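Local coordinates for protein L-lysine 6-oxidase (PDB 3WEU) that catalyses the oxidative deamination of the side-chain amine of L-lysine with a cysteine tryptophylquinone cofactor, releasing hydrogen peroxide that gives it antibacterial activity, at residues V268-R271 with L275-D278; M434-I439 with D465-K470. One frame throughout, in Å; residues are numbered along the deposited sequence.

Contact 1. Residues V268-R271 with L275-D278; sequences VGVR and LVPD. With EDO (1,2-ethanediol), chain O.
L275 lies over the peptide link between G269 and V270, with its CB 3.4 Å from G269 O and 3.9 Å from V270 N. Its CG stands anti to the backbone N (chi1 -180°), which carries the branched end along the helix surface until CD2 comes within 4.3 Å of G269 CA. G269 has no side chain, so the leucine packs directly against its main chain. L275 also packs on F266, one turn earlier in the helix, and its CD2 on A466.

V270 and V276 meet through one methyl each, CG2 to CG2 at 3.9 Å. In both valines CG2 is the branch beside the backbone N, and the two side chains cross at a slant. Y280 and Y287 also pack on V270, while F266 and Y429 receive V276.

These contacts form where the chain folds back at the C-terminal end of helix 261-272. Two carbonyls of its last turns are engaged by the returning segment. L275 N donates to G269 O over 3.1 Å, nearly straight at 165° but from above the carbonyl plane. One residue further on, a water donates a hydrogen bond to V270 O and accepts one from V276 N, bridging the backbones beside the direct bond.

R271 leaves the helix away from the returning segment and makes no contact with it. Its guanidinium forms a salt bridge through NH1 to D267, and NH2 bonds in plane, at 3.0 Å, to O1 of a 1,2-ethanediol, probably from the crystallisation liquor, which Y280 OH also holds.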
ATOM      1  N   VAL A 268      -0.911 -13.417  43.365  1.00 16.21           N
ATOM      2  CA  VAL A 268      -0.007 -14.522  43.155  1.00 15.76           C
ATOM      3  C   VAL A 268       0.639 -14.950  44.461  1.00 18.71           C
ATOM      4  O   VAL A 268       0.719 -16.184  44.776  1.00 19.31           O
ATOM      5  CB  VAL A 268       1.045 -14.195  42.077  1.00 16.12           C
ATOM      6  CG1 VAL A 268       2.141 -15.258  42.016  1.00 19.55           C
ATOM      7  CG2 VAL A 268       0.439 -14.072  40.728  1.00 16.99           C
ATOM      8  N   GLY A 269       1.043 -13.972  45.240  1.00 18.55           N
ATOM      9  CA  GLY A 269       1.682 -14.204  46.528  1.00 19.52           C
ATOM     10  C   GLY A 269       0.813 -14.929  47.540  1.00 21.36           C
ATOM     11  O   GLY A 269       1.262 -15.873  48.263  1.00 19.65           O
ATOM     12  N   VAL A 270      -0.421 -14.460  47.625  1.00 18.59           N
ATOM     13  CA  VAL A 270      -1.378 -14.997  48.583  1.00 18.24           C
ATOM     14  C   VAL A 270      -1.685 -16.441  48.208  1.00 19.04           C
ATOM     15  O   VAL A 270      -1.709 -17.327  49.069  1.00 19.82           O
ATOM     16  CB  VAL A 270      -2.674 -14.108  48.614  1.00 18.71           C
ATOM     17  CG1 VAL A 270      -3.798 -14.805  49.343  1.00 19.98           C
ATOM     18  CG2 VAL A 270      -2.368 -12.794  49.322  1.00 18.35           C
ATOM     19  N   ARG A 271      -1.946 -16.679  46.922  1.00 18.01           N
ATOM     20  CA  ARG A 271      -2.393 -17.992  46.459  1.00 18.63           C
ATOM     21  C   ARG A 271      -1.229 -18.969  46.206  1.00 20.02           C
ATOM     22  O   ARG A 271      -1.448 -20.184  46.099  1.00 19.37           O
ATOM     23  CB  ARG A 271      -3.219 -17.870  45.200  1.00 18.94           C
ATOM     24  CG  ARG A 271      -4.603 -17.234  45.401  1.00 19.80           C
ATOM     25  CD  ARG A 271      -5.480 -17.178  44.113  1.00 19.57           C
ATOM     26  NE  ARG A 271      -4.831 -16.349  43.101  1.00 18.53           N
ATOM     27  CZ  ARG A 271      -4.036 -16.797  42.134  1.00 20.62           C
ATOM     28  NH1 ARG A 271      -3.407 -15.940  41.343  1.00 20.48           N
ATOM     29  NH2 ARG A 271      -3.847 -18.116  41.926  1.00 20.17           N
ATOM     30  N   LEU A 275       1.827 -15.754  51.320  1.00 22.41           N
ATOM     31  CA  LEU A 275       2.128 -14.417  51.755  1.00 20.09           C
ATOM     32  C   LEU A 275       1.293 -13.955  52.955  1.00 19.60           C
ATOM     33  O   LEU A 275       1.753 -13.199  53.783  1.00 18.39           O
ATOM     34  CB  LEU A 275       2.014 -13.433  50.542  1.00 19.47           C
ATOM     35  CG  LEU A 275       2.304 -11.948  50.817  1.00 18.20           C
ATOM     36  CD1 LEU A 275       3.761 -11.767  51.237  1.00 19.99           C
ATOM     37  CD2 LEU A 275       1.985 -11.189  49.549  1.00 19.11           C
ATOM     38  N   VAL A 276       0.038 -14.339  52.999  1.00 19.58           N
ATOM     39  CA  VAL A 276      -0.891 -13.968  54.038  1.00 21.43           C
ATOM     40  C   VAL A 276      -1.643 -15.228  54.568  1.00 23.14           C
ATOM     41  O   VAL A 276      -2.756 -15.494  54.199  1.00 20.77           O
ATOM     42  CB  VAL A 276      -1.919 -12.900  53.585  1.00 20.73           C
ATOM     43  CG1 VAL A 276      -2.642 -12.383  54.830  1.00 22.27           C
ATOM     44  CG2 VAL A 276      -1.252 -11.727  52.896  1.00 19.27           C
ATOM     45  N   PRO A 277      -0.986 -16.014  55.462  1.00 26.17           N
ATOM     46  CA  PRO A 277      -1.534 -17.300  55.940  1.00 25.97           C
ATOM     47  C   PRO A 277      -2.910 -17.187  56.502  1.00 24.18           C
ATOM     48  O   PRO A 277      -3.690 -18.106  56.346  1.00 24.42           O
ATOM     49  CB  PRO A 277      -0.552 -17.710  57.067  1.00 29.30           C
ATOM     50  CG  PRO A 277       0.748 -17.061  56.694  1.00 29.25           C
ATOM     51  CD  PRO A 277       0.327 -15.703  56.062  1.00 26.45           C
ATOM     52  N   ASP A 278      -3.236 -16.062  57.132  1.00 22.39           N
ATOM     53  CA  ASP A 278      -4.607 -15.878  57.638  1.00 23.03           C
ATOM     54  C   ASP A 278      -5.692 -15.763  56.555  1.00 22.30           C
ATOM     55  O   ASP A 278      -6.872 -15.936  56.843  1.00 20.47           O
ATOM     56  CB  ASP A 278      -4.695 -14.644  58.540  1.00 27.50           C
ATOM     57  CG  ASP A 278      -3.968 -14.821  59.878  1.00 32.80           C
ATOM     58  OD1 ASP A 278      -3.658 -15.952  60.256  1.00 32.73           O
ATOM     59  OD2 ASP A 278      -3.655 -13.792  60.500  1.00 39.23           O
TER
HETATM   60  C1  EDO O 813      -5.958 -21.160  42.349  1.00 39.60           C
HETATM   61  O1  EDO O 813      -4.947 -20.618  43.206  1.00 30.65           O
HETATM   62  C2  EDO O 813      -6.800 -21.915  43.341  1.00 42.40           C
HETATM   63  O2  EDO O 813      -6.874 -21.119  44.546  1.00 38.99           O
HETATM   64  O   HOH W   1      -1.265 -16.570  51.748  1.00 22.11           O

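Contact 2. Residues M434-I439 with D465-K470; sequences MDTASI and DAYQIK
Y467 reaches from its turn to helix 433-439, where D435, T436 and I439 receive its ring and hydroxyl. The apolar contacts gather along the CD2-CE2 side of the ring. I439 CD1 approaches both of those carbons, at 3.9 Å from CE2, and D435 CB lies 4.1 Å from CD2. I439 places its CG1 branch between the backbone N and the carbonyl carbon (chi1 54°), the crowded position, and the extended second torsion then sends CD1 out to the ring. T436 CG2 sits beside the far end of the tyrosine, 3.9 Å from OH. All three helix side chains come at the ring obliquely. C265 and F266 of helix 261-272, together with V431, add further packing around the tyrosine.

No hydrogen bond joins the two segments, and the polar ends of D435, T436 and Y467 are bonded outside them. Y467 OH is hydrogen-bonded to S262 OG, which fixes the buried hydroxyl beside T436 CG2, while T436 OG1 is hydrogen-bonded to D433 O. D435 presents its CB to the ring and directs its carboxylate elsewhere: OD1 bonds to both H6 ND1 and S8 N of strand 4-13. S438 OG of the same helix bonds to I9 O, and S8 OG is hydrogen-bonded to Y467 O of the turn, so strand 4-13 holds both segments.

Local bonds shape the loop that carries the tyrosine. Q468 N bonds to D465 O at 2.9 Å, and D465 OD1 takes A466 N on its anti side, 33° out of the carboxylate plane. Y467 itself adopts a left-handed backbone conformation (phi 71°), as the third residue of a type II beta turn requires. The turn, D465 to Q468, leads directly into strand 468-469 and inserts its tyrosine between helices 433-439 and 261-272.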
ATOM      1  N   MET A 434       7.779   0.327  49.116  1.00 21.51           N
ATOM      2  CA  MET A 434       8.607   0.630  47.939  1.00 22.32           C
ATOM      3  C   MET A 434       8.374  -0.372  46.795  1.00 19.98           C
ATOM      4  O   MET A 434       8.409  -0.016  45.571  1.00 20.58           O
ATOM      5  CB  MET A 434      10.067   0.585  48.356  1.00 26.78           C
ATOM      6  CG  MET A 434      10.390   1.612  49.438  1.00 31.51           C
ATOM      7  SD  MET A 434      12.203   1.465  49.779  1.00 33.54           S
ATOM      8  CE  MET A 434      12.724   1.963  48.188  1.00 31.03           C
ATOM      9  N   ASP A 435       7.937  -1.575  47.190  1.00 17.77           N
ATOM     10  CA  ASP A 435       7.652  -2.586  46.210  1.00 16.49           C
ATOM     11  C   ASP A 435       6.288  -2.352  45.552  1.00 17.81           C
ATOM     12  O   ASP A 435       6.109  -2.679  44.398  1.00 18.94           O
ATOM     13  CB  ASP A 435       7.637  -3.968  46.829  1.00 16.29           C
ATOM     14  CG  ASP A 435       9.031  -4.476  47.189  1.00 18.76           C
ATOM     15  OD1 ASP A 435      10.038  -3.840  46.768  1.00 16.37           O
ATOM     16  OD2 ASP A 435       9.063  -5.541  47.891  1.00 22.40           O
ATOM     17  N   THR A 436       5.338  -1.799  46.290  1.00 17.20           N
ATOM     18  CA  THR A 436       4.033  -1.542  45.660  1.00 18.38           C
ATOM     19  C   THR A 436       4.056  -0.293  44.784  1.00 20.11           C
ATOM     20  O   THR A 436       3.288  -0.202  43.809  1.00 17.44           O
ATOM     21  CB  THR A 436       2.935  -1.483  46.719  1.00 18.60           C
ATOM     22  OG1 THR A 436       3.152  -0.371  47.584  1.00 17.22           O
ATOM     23  CG2 THR A 436       2.903  -2.759  47.502  1.00 19.21           C
ATOM     24  N   ALA A 437       4.927   0.679  45.118  1.00 16.50           N
ATOM     25  CA  ALA A 437       4.894   1.974  44.476  1.00 18.92           C
ATOM     26  C   ALA A 437       5.384   1.935  43.059  1.00 18.85           C
ATOM     27  O   ALA A 437       5.091   2.857  42.341  1.00 22.03           O
ATOM     28  CB  ALA A 437       5.718   2.998  45.224  1.00 18.80           C
ATOM     29  N   SER A 438       6.160   0.930  42.678  1.00 16.03           N
ATOM     30  CA  SER A 438       6.626   0.861  41.320  1.00 16.15           C
ATOM     31  C   SER A 438       5.546   0.223  40.461  1.00 15.62           C
ATOM     32  O   SER A 438       4.936   0.877  39.578  1.00 16.45           O
ATOM     33  CB  SER A 438       7.924   0.046  41.247  1.00 16.99           C
ATOM     34  OG  SER A 438       7.755  -1.181  41.947  1.00 14.91           O
ATOM     35  N   ILE A 439       5.306  -1.055  40.721  1.00 15.29           N
ATOM     36  CA  ILE A 439       4.402  -1.833  39.884  1.00 14.38           C
ATOM     37  C   ILE A 439       2.931  -1.549  40.134  1.00 14.79           C
ATOM     38  O   ILE A 439       2.101  -1.910  39.322  1.00 15.15           O
ATOM     39  CB  ILE A 439       4.698  -3.323  39.945  1.00 13.62           C
ATOM     40  CG1 ILE A 439       4.696  -3.830  41.355  1.00 13.39           C
ATOM     41  CG2 ILE A 439       6.046  -3.597  39.299  1.00 14.37           C
ATOM     42  CD1 ILE A 439       4.600  -5.357  41.373  1.00 15.17           C
ATOM     43  N   ASP A 465       9.683 -15.651  45.238  1.00 20.75           N
ATOM     44  CA  ASP A 465       8.760 -15.469  46.346  1.00 21.60           C
ATOM     45  C   ASP A 465       7.857 -14.287  45.944  1.00 18.49           C
ATOM     46  O   ASP A 465       8.057 -13.677  44.876  1.00 18.67           O
ATOM     47  CB  ASP A 465       9.556 -15.124  47.629  1.00 25.34           C
ATOM     48  CG  ASP A 465       8.782 -15.358  48.899  1.00 29.90           C
ATOM     49  OD1 ASP A 465       7.521 -15.522  48.941  1.00 27.95           O
ATOM     50  OD2 ASP A 465       9.466 -15.326  49.947  1.00 33.49           O
ATOM     51  N   ALA A 466       6.860 -13.976  46.749  1.00 19.51           N
ATOM     52  CA  ALA A 466       5.928 -12.904  46.444  1.00 18.24           C
ATOM     53  C   ALA A 466       6.714 -11.619  46.105  1.00 20.23           C
ATOM     54  O   ALA A 466       7.650 -11.287  46.830  1.00 19.06           O
ATOM     55  CB  ALA A 466       5.049 -12.658  47.643  1.00 19.84           C
ATOM     56  N   TYR A 467       6.361 -10.994  44.974  1.00 18.08           N
ATOM     57  CA  TYR A 467       6.957  -9.759  44.461  1.00 17.83           C
ATOM     58  C   TYR A 467       8.382  -9.897  43.934  1.00 18.33           C
ATOM     59  O   TYR A 467       8.985  -8.900  43.590  1.00 18.45           O
ATOM     60  CB  TYR A 467       6.899  -8.625  45.496  1.00 18.04           C
ATOM     61  CG  TYR A 467       5.526  -7.962  45.641  1.00 18.42           C
ATOM     62  CD1 TYR A 467       4.548  -8.553  46.427  1.00 16.88           C
ATOM     63  CD2 TYR A 467       5.213  -6.758  44.981  1.00 19.46           C
ATOM     64  CE1 TYR A 467       3.286  -7.991  46.587  1.00 18.30           C
ATOM     65  CE2 TYR A 467       3.966  -6.199  45.129  1.00 18.87           C
ATOM     66  CZ  TYR A 467       3.022  -6.785  45.954  1.00 18.54           C
ATOM     67  OH  TYR A 467       1.757  -6.242  46.144  1.00 17.07           O
ATOM     68  N   GLN A 468       8.967 -11.098  43.980  1.00 18.78           N
ATOM     69  CA  GLN A 468      10.388 -11.247  43.616  1.00 19.87           C
ATOM     70  C   GLN A 468      10.623 -12.135  42.446  1.00 19.19           C
ATOM     71  O   GLN A 468      10.348 -13.334  42.539  1.00 19.32           O
ATOM     72  CB  GLN A 468      11.098 -11.883  44.766  1.00 24.65           C
ATOM     73  CG  GLN A 468      11.352 -11.038  45.957  1.00 34.03           C
ATOM     74  CD  GLN A 468      12.248 -11.826  46.938  1.00 45.64           C
ATOM     75  OE1 GLN A 468      12.908 -12.868  46.572  1.00 47.81           O
ATOM     76  NE2 GLN A 468      12.252 -11.372  48.167  1.00 49.64           N
ATOM     77  N   ILE A 469      11.144 -11.563  41.378  1.00 17.90           N
ATOM     78  CA  ILE A 469      11.389 -12.284  40.144  1.00 18.64           C
ATOM     79  C   ILE A 469      12.581 -13.232  40.340  1.00 20.46           C
ATOM     80  O   ILE A 469      13.635 -12.807  40.795  1.00 19.86           O
ATOM     81  CB  ILE A 469      11.690 -11.339  38.996  1.00 18.91           C
ATOM     82  CG1 ILE A 469      10.485 -10.411  38.746  1.00 21.13           C
ATOM     83  CG2 ILE A 469      12.096 -12.117  37.741  1.00 18.73           C
ATOM     84  CD1 ILE A 469       9.160 -11.115  38.392  1.00 19.85           C
ATOM     85  N   LYS A 470      12.374 -14.494  40.011  1.00 19.01           N
ATOM     86  CA  LYS A 470      13.460 -15.475  40.011  1.00 19.71           C
ATOM     87  C   LYS A 470      14.362 -15.265  38.859  1.00 19.33           C
ATOM     88  O   LYS A 470      13.922 -15.141  37.719  1.00 17.84           O
ATOM     89  CB  LYS A 470      12.805 -16.877  39.874  1.00 22.83           C
ATOM     90  CG  LYS A 470      13.811 -18.039  40.023  1.00 27.74           C
ATOM     91  CD  LYS A 470      13.115 -19.359  39.706  1.00 34.27           C
ATOM     92  CE  LYS A 470      12.366 -19.971  40.874  1.00 38.76           C
ATOM     93  NZ  LYS A 470      11.140 -20.702  40.417  1.00 48.26           N
TER

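The two contacts come in series along the chain: contact 1 closes in the loop that follows helix 261-272 before contact 2 opens on helix 433-439. Their centres are 14 Å apart, on the same side of the chain's centre, with contact 1 farther out at about 25 Å from it and contact 2 at about 17 Å. They touch directly through A466, whose CB is 3.9 Å from both G269 CA and L275 CD2. Helix 261-272 carries one segment of contact 1 and is packed on by Y467 of contact 2, through F266. The beta turn D465 to Q468 thus ties this helix to helix 433-439 and strand 4-13, joining distant parts of the sequence.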